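Local coordinates for extracellular solute-binding protein, family 5 (Chelativorans sp., PDB 6WM6) that binds EDTA and various other aminopolycarboxylates in the periplasm, probably delivering them to an ABC transporter for uptake, at residues L78-P89 with R544-Y554; V127-I135 with Q165-T173. All coordinates share one frame; numbering follows the deposited sequence.

Contact 1: residues L78-P89 with R544-Y554; sequences LPIVPSAFMVQP and RDNPNQLGPAY. With EDO (1,2-ethanediol), chain G; EDO (1,2-ethanediol), chain E; EDO (1,2-ethanediol), chain I; SO4 (sulfate ion), chain C.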
loop_
_atom_site.group_PDB
_atom_site.type_symbol
_atom_site.label_atom_id
_atom_site.label_comp_id
_atom_site.label_asym_id
_atom_site.label_seq_id
_atom_site.Cartn_x
_atom_site.Cartn_y
_atom_site.Cartn_z
ATOM N N LEU A 78 14.138 0.533 3.505
ATOM C CA LEU A 78 14.296 1.780 2.749
ATOM C C LEU A 78 15.612 2.498 3.026
ATOM O O LEU A 78 16.180 3.073 2.073
ATOM C CB LEU A 78 13.092 2.715 2.945
ATOM C CG LEU A 78 11.936 2.484 1.992
ATOM C CD1 LEU A 78 10.712 3.228 2.507
ATOM C CD2 LEU A 78 12.255 2.890 0.558
ATOM N N PRO A 79 16.152 2.500 4.249
ATOM C CA PRO A 79 17.435 3.188 4.492
ATOM C C PRO A 79 18.640 2.520 3.876
ATOM O O PRO A 79 19.701 3.153 3.851
ATOM C CB PRO A 79 17.546 3.207 6.021
ATOM C CG PRO A 79 16.118 3.071 6.496
ATOM C CD PRO A 79 15.494 2.115 5.500
ATOM N N ILE A 80 18.526 1.281 3.395
ATOM C CA ILE A 80 19.661 0.564 2.836
ATOM C C ILE A 80 19.521 0.258 1.351
ATOM O O ILE A 80 20.529 -0.059 0.694
ATOM C CB ILE A 80 19.986 -0.718 3.629
ATOM C CG1 ILE A 80 19.068 -1.864 3.246
ATOM C CG2 ILE A 80 19.914 -0.452 5.126
ATOM C CD1 ILE A 80 19.474 -3.198 3.860
ATOM N N VAL A 81 18.333 0.318 0.777
ATOM C CA VAL A 81 18.087 -0.109 -0.601
ATOM C C VAL A 81 17.957 1.135 -1.476
ATOM O O VAL A 81 17.129 2.007 -1.169
ATOM C CB VAL A 81 16.811 -0.958 -0.671
ATOM C CG1 VAL A 81 16.447 -1.239 -2.130
ATOM C CG2 VAL A 81 16.977 -2.250 0.077
ATOM N N PRO A 82 18.727 1.260 -2.556
ATOM C CA PRO A 82 18.561 2.420 -3.443
ATOM C C PRO A 82 17.400 2.210 -4.400
ATOM O O PRO A 82 17.074 1.081 -4.778
ATOM C CB PRO A 82 19.901 2.492 -4.192
ATOM C CG PRO A 82 20.508 1.152 -4.071
ATOM C CD PRO A 82 19.863 0.405 -2.950
ATOM N N SER A 83 16.765 3.324 -4.780
ATOM C CA SER A 83 15.554 3.331 -5.592
ATOM C C SER A 83 15.752 4.270 -6.773
ATOM O O SER A 83 16.276 5.371 -6.613
ATOM C CB SER A 83 14.331 3.838 -4.788
ATOM O OG SER A 83 14.138 3.078 -3.596
ATOM N N ALA A 84 15.263 3.884 -7.967
ATOM C CA ALA A 84 15.330 4.795 -9.105
ATOM C C ALA A 84 14.437 6.013 -8.895
ATOM O O ALA A 84 14.871 7.152 -9.131
ATOM C CB ALA A 84 14.973 4.060 -10.405
ATOM N N PHE A 85 13.177 5.792 -8.481
ATOM C CA PHE A 85 12.235 6.833 -8.137
ATOM C C PHE A 85 11.646 6.509 -6.781
ATOM O O PHE A 85 11.642 5.357 -6.347
ATOM C CB PHE A 85 11.063 6.922 -9.146
ATOM C CG PHE A 85 11.460 7.370 -10.529
ATOM C CD1 PHE A 85 12.098 6.514 -11.409
ATOM C CD2 PHE A 85 11.177 8.660 -10.947
ATOM C CE1 PHE A 85 12.469 6.936 -12.691
ATOM C CE2 PHE A 85 11.546 9.083 -12.227
ATOM C CZ PHE A 85 12.203 8.225 -13.087
ATOM N N MET A 86 11.135 7.538 -6.096
ATOM C CA MET A 86 10.536 7.380 -4.776
ATOM C C MET A 86 9.229 8.139 -4.698
ATOM O O MET A 86 9.116 9.278 -5.176
ATOM C CB MET A 86 11.496 7.878 -3.712
ATOM C CG MET A 86 10.997 7.730 -2.279
ATOM S SD MET A 86 10.425 6.071 -1.859
ATOM C CE MET A 86 11.789 5.069 -2.476
ATOM N N VAL A 87 8.233 7.495 -4.099
ATOM C CA VAL A 87 6.927 8.122 -3.906
ATOM C C VAL A 87 7.001 9.153 -2.795
ATOM O O VAL A 87 7.523 8.864 -1.704
ATOM C CB VAL A 87 5.863 7.064 -3.589
ATOM C CG1 VAL A 87 4.481 7.721 -3.586
ATOM C CG2 VAL A 87 5.900 5.907 -4.600
ATOM N N GLN A 88 6.500 10.338 -3.072
ATOM C CA GLN A 88 6.556 11.500 -2.200
ATOM C C GLN A 88 5.215 11.724 -1.517
ATOM O O GLN A 88 4.191 11.150 -1.911
ATOM C CB GLN A 88 6.890 12.754 -3.027
ATOM C CG GLN A 88 8.147 12.639 -3.875
ATOM C CD GLN A 88 9.368 12.459 -3.030
ATOM O OE1 GLN A 88 9.743 13.373 -2.264
ATOM N NE2 GLN A 88 9.995 11.305 -3.112
ATOM N N PRO A 89 5.163 12.616 -0.526
ATOM C CA PRO A 89 3.911 12.759 0.235
ATOM C C PRO A 89 2.745 13.259 -0.577
ATOM O O PRO A 89 1.595 12.982 -0.187
ATOM C CB PRO A 89 4.293 13.708 1.389
ATOM C CG PRO A 89 5.743 13.377 1.641
ATOM C CD PRO A 89 6.326 13.127 0.249
ATOM N N ARG A 544 8.202 13.176 8.423
ATOM C CA ARG A 544 6.862 13.573 8.046
ATOM C C ARG A 544 6.113 12.378 7.509
ATOM O O ARG A 544 6.688 11.394 7.038
ATOM C CB ARG A 544 6.875 14.723 7.036
ATOM C CG ARG A 544 7.430 14.350 5.644
ATOM C CD ARG A 544 7.430 15.547 4.704
ATOM N NE ARG A 544 8.330 16.582 5.196
ATOM C CZ ARG A 544 9.608 16.700 4.892
ATOM N NH1 ARG A 544 10.198 15.841 4.092
ATOM N NH2 ARG A 544 10.311 17.698 5.417
ATOM N N ASP A 545 4.802 12.500 7.539
ATOM C CA ASP A 545 3.972 11.463 6.962
ATOM C C ASP A 545 4.199 11.405 5.458
ATOM O O ASP A 545 4.407 12.417 4.794
ATOM C CB ASP A 545 2.499 11.724 7.251
ATOM C CG ASP A 545 1.610 10.532 6.981
ATOM O OD1 ASP A 545 2.113 9.392 6.870
ATOM O OD2 ASP A 545 0.382 10.769 6.878
ATOM N N ASN A 546 4.149 10.200 4.925
ATOM C CA ASN A 546 4.222 9.937 3.489
ATOM C C ASN A 546 3.122 8.915 3.318
ATOM O O ASN A 546 3.355 7.720 3.496
ATOM C CB ASN A 546 5.605 9.416 3.135
ATOM C CG ASN A 546 5.828 9.304 1.645
ATOM O OD1 ASN A 546 5.243 10.054 0.871
ATOM N ND2 ASN A 546 6.682 8.378 1.231
ATOM N N PRO A 547 1.861 9.369 3.089
ATOM C CA PRO A 547 0.671 8.525 3.360
ATOM C C PRO A 547 0.356 7.568 2.219
ATOM O O PRO A 547 -0.737 7.563 1.614
ATOM C CB PRO A 547 -0.437 9.567 3.587
ATOM C CG PRO A 547 0.002 10.745 2.784
ATOM C CD PRO A 547 1.517 10.789 2.913
ATOM N N ASN A 548 1.314 6.709 1.941
ATOM C CA ASN A 548 1.273 5.782 0.834
ATOM C C ASN A 548 2.103 4.563 1.226
ATOM O O ASN A 548 2.643 4.487 2.329
ATOM C CB ASN A 548 1.783 6.429 -0.435
ATOM C CG ASN A 548 3.148 7.027 -0.250
ATOM O OD1 ASN A 548 4.112 6.291 0.032
ATOM N ND2 ASN A 548 3.261 8.338 -0.367
ATOM N N GLN A 549 2.205 3.581 0.319
ATOM C CA GLN A 549 2.879 2.344 0.688
ATOM C C GLN A 549 4.342 2.527 1.023
ATOM O O GLN A 549 4.909 1.695 1.734
ATOM C CB GLN A 549 2.750 1.311 -0.414
ATOM C CG GLN A 549 1.347 0.763 -0.536
ATOM C CD GLN A 549 1.297 -0.481 -1.402
ATOM O OE1 GLN A 549 1.306 -0.399 -2.620
ATOM N NE2 GLN A 549 1.275 -1.632 -0.758
ATOM N N LEU A 550 4.990 3.553 0.495
ATOM C CA LEU A 550 6.414 3.737 0.789
ATOM C C LEU A 550 6.611 4.225 2.217
ATOM O O LEU A 550 7.483 3.714 2.938
ATOM C CB LEU A 550 7.084 4.642 -0.243
ATOM C CG LEU A 550 7.486 3.947 -1.537
ATOM C CD1 LEU A 550 8.686 3.037 -1.325
ATOM C CD2 LEU A 550 6.354 3.165 -2.180
ATOM N N GLY A 551 5.839 5.204 2.650
ATOM C CA GLY A 551 5.757 5.538 4.051
ATOM C C GLY A 551 6.830 6.504 4.538
ATOM O O GLY A 551 7.681 6.984 3.761
ATOM N N PRO A 552 6.802 6.809 5.846
ATOM C CA PRO A 552 7.654 7.875 6.403
ATOM C C PRO A 552 9.139 7.662 6.255
ATOM O O PRO A 552 9.888 8.647 6.306
ATOM C CB PRO A 552 7.240 7.939 7.883
ATOM C CG PRO A 552 5.898 7.297 7.943
ATOM C CD PRO A 552 5.812 6.287 6.815
ATOM N N ALA A 553 9.618 6.438 6.104
ATOM C CA ALA A 553 11.040 6.196 5.946
ATOM C C ALA A 553 11.551 6.450 4.543
ATOM O O ALA A 553 12.700 6.098 4.230
ATOM C CB ALA A 553 11.411 4.783 6.431
ATOM N N TYR A 554 10.784 7.141 3.717
ATOM C CA TYR A 554 11.248 7.488 2.372
ATOM C C TYR A 554 12.448 8.420 2.351
ATOM O O TYR A 554 13.134 8.482 1.310
ATOM C CB TYR A 554 10.121 8.115 1.544
ATOM C CG TYR A 554 9.851 9.587 1.790
ATOM C CD1 TYR A 554 9.370 10.052 3.010
ATOM C CD2 TYR A 554 10.067 10.524 0.769
ATOM C CE1 TYR A 554 9.131 11.409 3.214
ATOM C CE2 TYR A 554 9.815 11.884 0.983
ATOM C CZ TYR A 554 9.342 12.299 2.200
ATOM O OH TYR A 554 9.104 13.640 2.428
HETATM C C1 EDO G . 15.605 6.489 2.287
HETATM O O1 EDO G . 15.307 6.253 3.662
HETATM C C2 EDO G . 16.937 7.231 2.140
HETATM O O2 EDO G . 16.850 8.619 2.578
HETATM C C1 EDO E . -2.925 9.763 -2.048
HETATM O O1 EDO E . -2.715 11.122 -1.650
HETATM C C2 EDO E . -2.734 8.877 -0.818
HETATM O O2 EDO E . -1.658 9.466 -0.074
HETATM C C1 EDO I . 3.841 2.558 -5.723
HETATM O O1 EDO I . 2.844 3.019 -6.641
HETATM C C2 EDO I . 3.343 2.722 -4.293
HETATM O O2 EDO I . 2.218 1.869 -4.036
HETATM S S SO4 C . -0.112 -5.103 -1.727
HETATM O O1 SO4 C . 1.089 -4.330 -2.047
HETATM O O2 SO4 C . 0.211 -6.036 -0.651
HETATM O O3 SO4 C . -1.162 -4.195 -1.257
HETATM O O4 SO4 C . -0.540 -5.840 -2.906
HETATM O O HOH W 1 0.976 10.153 -0.783
#

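Contact 2: residues V127-I135 with Q165-T173; sequences VPITGDDFI and QDETGKVVT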
loop_
_atom_site.group_PDB
_atom_site.type_symbol
_atom_site.label_atom_id
_atom_site.label_comp_id
_atom_site.label_asym_id
_atom_site.label_seq_id
_atom_site.Cartn_x
_atom_site.Cartn_y
_atom_site.Cartn_z
ATOM N N VAL A 127 32.066 -0.901 -4.239
ATOM C CA VAL A 127 31.796 -1.362 -5.601
ATOM C C VAL A 127 30.748 -0.447 -6.230
ATOM O O VAL A 127 29.677 -0.224 -5.633
ATOM C CB VAL A 127 31.326 -2.816 -5.574
ATOM C CG1 VAL A 127 30.892 -3.262 -6.965
ATOM C CG2 VAL A 127 32.445 -3.722 -5.026
ATOM N N PRO A 128 31.004 0.136 -7.402
ATOM C CA PRO A 128 30.010 1.044 -7.998
ATOM C C PRO A 128 28.664 0.364 -8.199
ATOM O O PRO A 128 28.576 -0.837 -8.485
ATOM C CB PRO A 128 30.656 1.441 -9.334
ATOM C CG PRO A 128 32.156 1.251 -9.100
ATOM C CD PRO A 128 32.254 0.060 -8.192
ATOM N N ILE A 129 27.598 1.160 -8.062
ATOM C CA ILE A 129 26.271 0.730 -8.506
ATOM C C ILE A 129 26.237 0.879 -10.023
ATOM O O ILE A 129 26.586 1.945 -10.561
ATOM C CB ILE A 129 25.157 1.545 -7.821
ATOM C CG1 ILE A 129 25.253 1.349 -6.304
ATOM C CG2 ILE A 129 23.794 1.115 -8.357
ATOM C CD1 ILE A 129 24.277 2.210 -5.495
ATOM N N THR A 130 25.825 -0.184 -10.722
ATOM C CA THR A 130 25.942 -0.210 -12.169
ATOM C C THR A 130 24.734 -0.917 -12.789
ATOM O O THR A 130 23.836 -1.403 -12.103
ATOM C CB THR A 130 27.197 -0.955 -12.667
ATOM O OG1 THR A 130 27.074 -2.360 -12.345
ATOM C CG2 THR A 130 28.480 -0.387 -12.059
ATOM N N GLY A 131 24.757 -1.016 -14.116
ATOM C CA GLY A 131 23.781 -1.817 -14.827
ATOM C C GLY A 131 23.714 -3.266 -14.384
ATOM O O GLY A 131 22.666 -3.898 -14.556
ATOM N N ASP A 132 24.787 -3.805 -13.792
ATOM C CA ASP A 132 24.710 -5.164 -13.259
ATOM C C ASP A 132 23.560 -5.274 -12.260
ATOM O O ASP A 132 22.860 -6.290 -12.178
ATOM C CB ASP A 132 25.990 -5.550 -12.521
ATOM C CG ASP A 132 27.160 -5.822 -13.429
ATOM O OD1 ASP A 132 26.998 -5.928 -14.664
ATOM O OD2 ASP A 132 28.280 -5.963 -12.872
ATOM N N ASP A 133 23.359 -4.223 -11.470
ATOM C CA ASP A 133 22.315 -4.236 -10.463
ATOM C C ASP A 133 20.929 -4.095 -11.090
ATOM O O ASP A 133 19.979 -4.755 -10.650
ATOM C CB ASP A 133 22.598 -3.134 -9.438
ATOM C CG ASP A 133 23.973 -3.296 -8.804
ATOM O OD1 ASP A 133 24.266 -4.421 -8.335
ATOM O OD2 ASP A 133 24.769 -2.332 -8.817
ATOM N N PHE A 134 20.789 -3.249 -12.118
ATOM C CA PHE A 134 19.523 -3.176 -12.841
ATOM C C PHE A 134 19.210 -4.524 -13.489
ATOM O O PHE A 134 18.079 -5.002 -13.412
ATOM C CB PHE A 134 19.571 -2.071 -13.913
ATOM C CG PHE A 134 19.359 -0.673 -13.379
ATOM C CD1 PHE A 134 20.320 -0.057 -12.595
ATOM C CD2 PHE A 134 18.207 0.026 -13.693
ATOM C CE1 PHE A 134 20.116 1.236 -12.113
ATOM C CE2 PHE A 134 17.995 1.318 -13.218
ATOM C CZ PHE A 134 18.958 1.913 -12.429
ATOM N N ILE A 135 20.202 -5.146 -14.133
ATOM C CA ILE A 135 19.974 -6.397 -14.847
ATOM C C ILE A 135 19.595 -7.513 -13.885
ATOM O O ILE A 135 18.660 -8.285 -14.157
ATOM C CB ILE A 135 21.210 -6.739 -15.707
ATOM C CG1 ILE A 135 21.273 -5.759 -16.877
ATOM C CG2 ILE A 135 21.140 -8.164 -16.214
ATOM C CD1 ILE A 135 22.597 -5.749 -17.610
ATOM N N GLN A 165 23.792 -2.406 -20.829
ATOM C CA GLN A 165 24.599 -1.351 -20.240
ATOM C C GLN A 165 25.818 -1.087 -21.101
ATOM O O GLN A 165 26.273 -1.948 -21.867
ATOM C CB GLN A 165 25.040 -1.680 -18.813
ATOM C CG GLN A 165 25.982 -2.866 -18.708
ATOM C CD GLN A 165 26.269 -3.257 -17.274
ATOM O OE1 GLN A 165 26.509 -2.403 -16.412
ATOM N NE2 GLN A 165 26.260 -4.555 -17.003
ATOM N N ASP A 166 26.337 0.131 -20.988
ATOM C CA ASP A 166 27.533 0.533 -21.714
ATOM C C ASP A 166 28.778 -0.008 -21.012
ATOM O O ASP A 166 28.702 -0.661 -19.972
ATOM C CB ASP A 166 27.610 2.058 -21.806
ATOM C CG ASP A 166 27.996 2.677 -20.485
ATOM O OD1 ASP A 166 27.455 2.241 -19.436
ATOM O OD2 ASP A 166 28.866 3.580 -20.472
ATOM N N GLU A 167 29.955 0.312 -21.566
ATOM C CA GLU A 167 31.189 -0.226 -21.015
ATOM C C GLU A 167 31.508 0.326 -19.634
ATOM O O GLU A 167 32.175 -0.348 -18.838
ATOM C CB GLU A 167 32.359 0.061 -21.968
ATOM C CG GLU A 167 33.712 -0.413 -21.444
ATOM C CD GLU A 167 33.726 -1.893 -21.096
ATOM O OE1 GLU A 167 33.291 -2.708 -21.938
ATOM O OE2 GLU A 167 34.167 -2.237 -19.978
ATOM N N THR A 168 31.048 1.540 -19.319
ATOM C CA THR A 168 31.318 2.091 -17.994
ATOM C C THR A 168 30.426 1.486 -16.926
ATOM O O THR A 168 30.724 1.631 -15.738
ATOM C CB THR A 168 31.147 3.617 -17.962
ATOM O OG1 THR A 168 29.750 3.945 -18.000
ATOM C CG2 THR A 168 31.880 4.281 -19.116
ATOM N N GLY A 169 29.322 0.845 -17.325
ATOM C CA GLY A 169 28.341 0.353 -16.387
ATOM C C GLY A 169 27.359 1.394 -15.903
ATOM O O GLY A 169 26.444 1.047 -15.143
ATOM N N LYS A 170 27.509 2.651 -16.314
ATOM C CA LYS A 170 26.678 3.720 -15.758
ATOM C C LYS A 170 25.548 4.168 -16.668
ATOM O O LYS A 170 24.730 4.980 -16.228
ATOM C CB LYS A 170 27.541 4.913 -15.350
ATOM C CG LYS A 170 28.536 4.597 -14.211
ATOM C CD LYS A 170 27.825 4.435 -12.864
ATOM C CE LYS A 170 28.798 4.178 -11.702
ATOM N NZ LYS A 170 28.109 4.277 -10.384
ATOM N N VAL A 171 25.437 3.642 -17.884
ATOM C CA VAL A 171 24.345 3.966 -18.793
ATOM C C VAL A 171 23.584 2.681 -19.089
ATOM O O VAL A 171 24.145 1.738 -19.670
ATOM C CB VAL A 171 24.835 4.625 -20.085
ATOM C CG1 VAL A 171 23.647 5.045 -20.945
ATOM C CG2 VAL A 171 25.707 5.828 -19.787
ATOM N N VAL A 172 22.315 2.634 -18.697
ATOM C CA VAL A 172 21.476 1.442 -18.774
ATOM C C VAL A 172 20.322 1.745 -19.713
ATOM O O VAL A 172 19.605 2.730 -19.519
ATOM C CB VAL A 172 20.946 1.050 -17.381
ATOM C CG1 VAL A 172 20.073 -0.191 -17.471
ATOM C CG2 VAL A 172 22.088 0.847 -16.421
ATOM N N THR A 173 20.129 0.897 -20.720
ATOM C CA THR A 173 19.082 1.079 -21.722
ATOM C C THR A 173 18.086 -0.069 -21.647
ATOM O O THR A 173 18.457 -1.234 -21.852
ATOM C CB THR A 173 19.693 1.173 -23.122
ATOM O OG1 THR A 173 20.617 2.273 -23.179
ATOM C CG2 THR A 173 18.622 1.390 -24.187
HETATM O O HOH W 2 28.883 -2.912 -15.172
#

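Contact 1: residues L78-P89 with R544-Y554
N546 donates from ND2 to V87 O at 3.1 Å, a hydrogen bond across the two segments. The donor sits above the carbonyl plane of V87. CG of N546 is anti to the backbone N (chi1 -172°), which sends the amide across to the end of strand 85-87. The other amide atom, OD1, lies 2.9 Å from P89 N, a proline nitrogen with no hydrogen to offer. Apolar side chains make much of the remaining contact. L550 meets three side chains of 78-89. Its CD1 lies 3.5 Å from M86 SD, its CD2 touches CG2 of V87 at 3.7 Å, and L78 crosses it at about a right angle. The M86 chain is bent at chi2 and chi3, which folds the sulfur onto this leucine. P89 lies across Y554, with CD 3.7 Å from CZ of the ring. The OE1 of Q88 comes to the edge of the same ring.

Contact 1 joins distant parts of the chain in this periplasmic binding protein of family 5. The irregular loop between strands 540-541 and 560-561 returns to the hairpin of strands 85-87 and 93-95.

The second shell lies mostly within 544-554. N546 ND2 also donates to G551 O at 3.1 Å, so two bonds fix the amide. Y554 N reaches G551 O from the opposite face of its plane. N548 OD1 accepts from L550 N in an Asx turn, which shapes the loop beside V87. R544 holds the Y554 hydroxyl with NH1, in the guanidinium plane, and its NE bonds V39 O. Q88 NE2 turns back to M86 O. A water receives from N548 ND2 and donates to P89 O, 3.0 Å away.

Contact 2: residues V127-I135 with Q165-T173
Q165 places CG between its backbone N and carbonyl carbon (chi1 65°) and runs extended beyond it, which carries its amide to the first turn of helix 131-141. D132 has CG anti to its carbonyl carbon (chi1 -73°), and OD1 meets that amide. The helix start is a capping box. T130 is the N-cap residue and its OG1 accepts from D132 N, while D133 OD2 accepts from T130 N. The other segment is the hairpin turn between antiparallel strands 160-165 and 171-176, with a type I turn from D166 to G169. The contact sets the N-terminus of the helix against this turn.

Q165 NE2 donates to D132 OD1 at 2.8 Å. The oxygen is met on its anti side, and the carboxylate and amide planes stand 83° apart. Q165 OE1 lies 3.2 Å from G131 N and takes a bond from a water. With the Q165 side chain cut back to an alanine here, D132 OD1 would probably lose this donor and a gap would open beside G131.

G131 N donates to G169 O at 2.9 Å, in the carbonyl plane. Both glycines suit the close approach. A CB on G131 would clash with Q165 OE1, and the backbone angles of G169 call for glycine. V172 lies over the helix start, with CG2 3.5 Å from G131 CA and also above one face of the F134 ring, near its rim. That ring meets F187 and Y115 as well.

K170 points its CB away from 127-135, but the chain turns back past P128. R118 O is a second acceptor of its ammonium. K170 NZ donates a hydrogen bond to I129 O at 2.8 Å, in the plane of that carbonyl.

Contact 2 is nested along the chain inside the long loop closed by contact 1. The two centres lie about 23 Å apart. They nevertheless touch, through CG of P82 and CD1 of I129 at 4.2 Å. F187 is a further bridge: its backbone bonds A84 of 78-89, and its ring meets F134 of 127-135. Contact 1 is buried, about 12 Å from the centre of the chain. Contact 2 is partly buried, with its centre about 30 Å out. Neither holds an aminopolycarboxylate here. The sulfate and ethanediols beside 544-554 probably come from the crystallisation liquor, and the sulfate on Q549 is also held by R480.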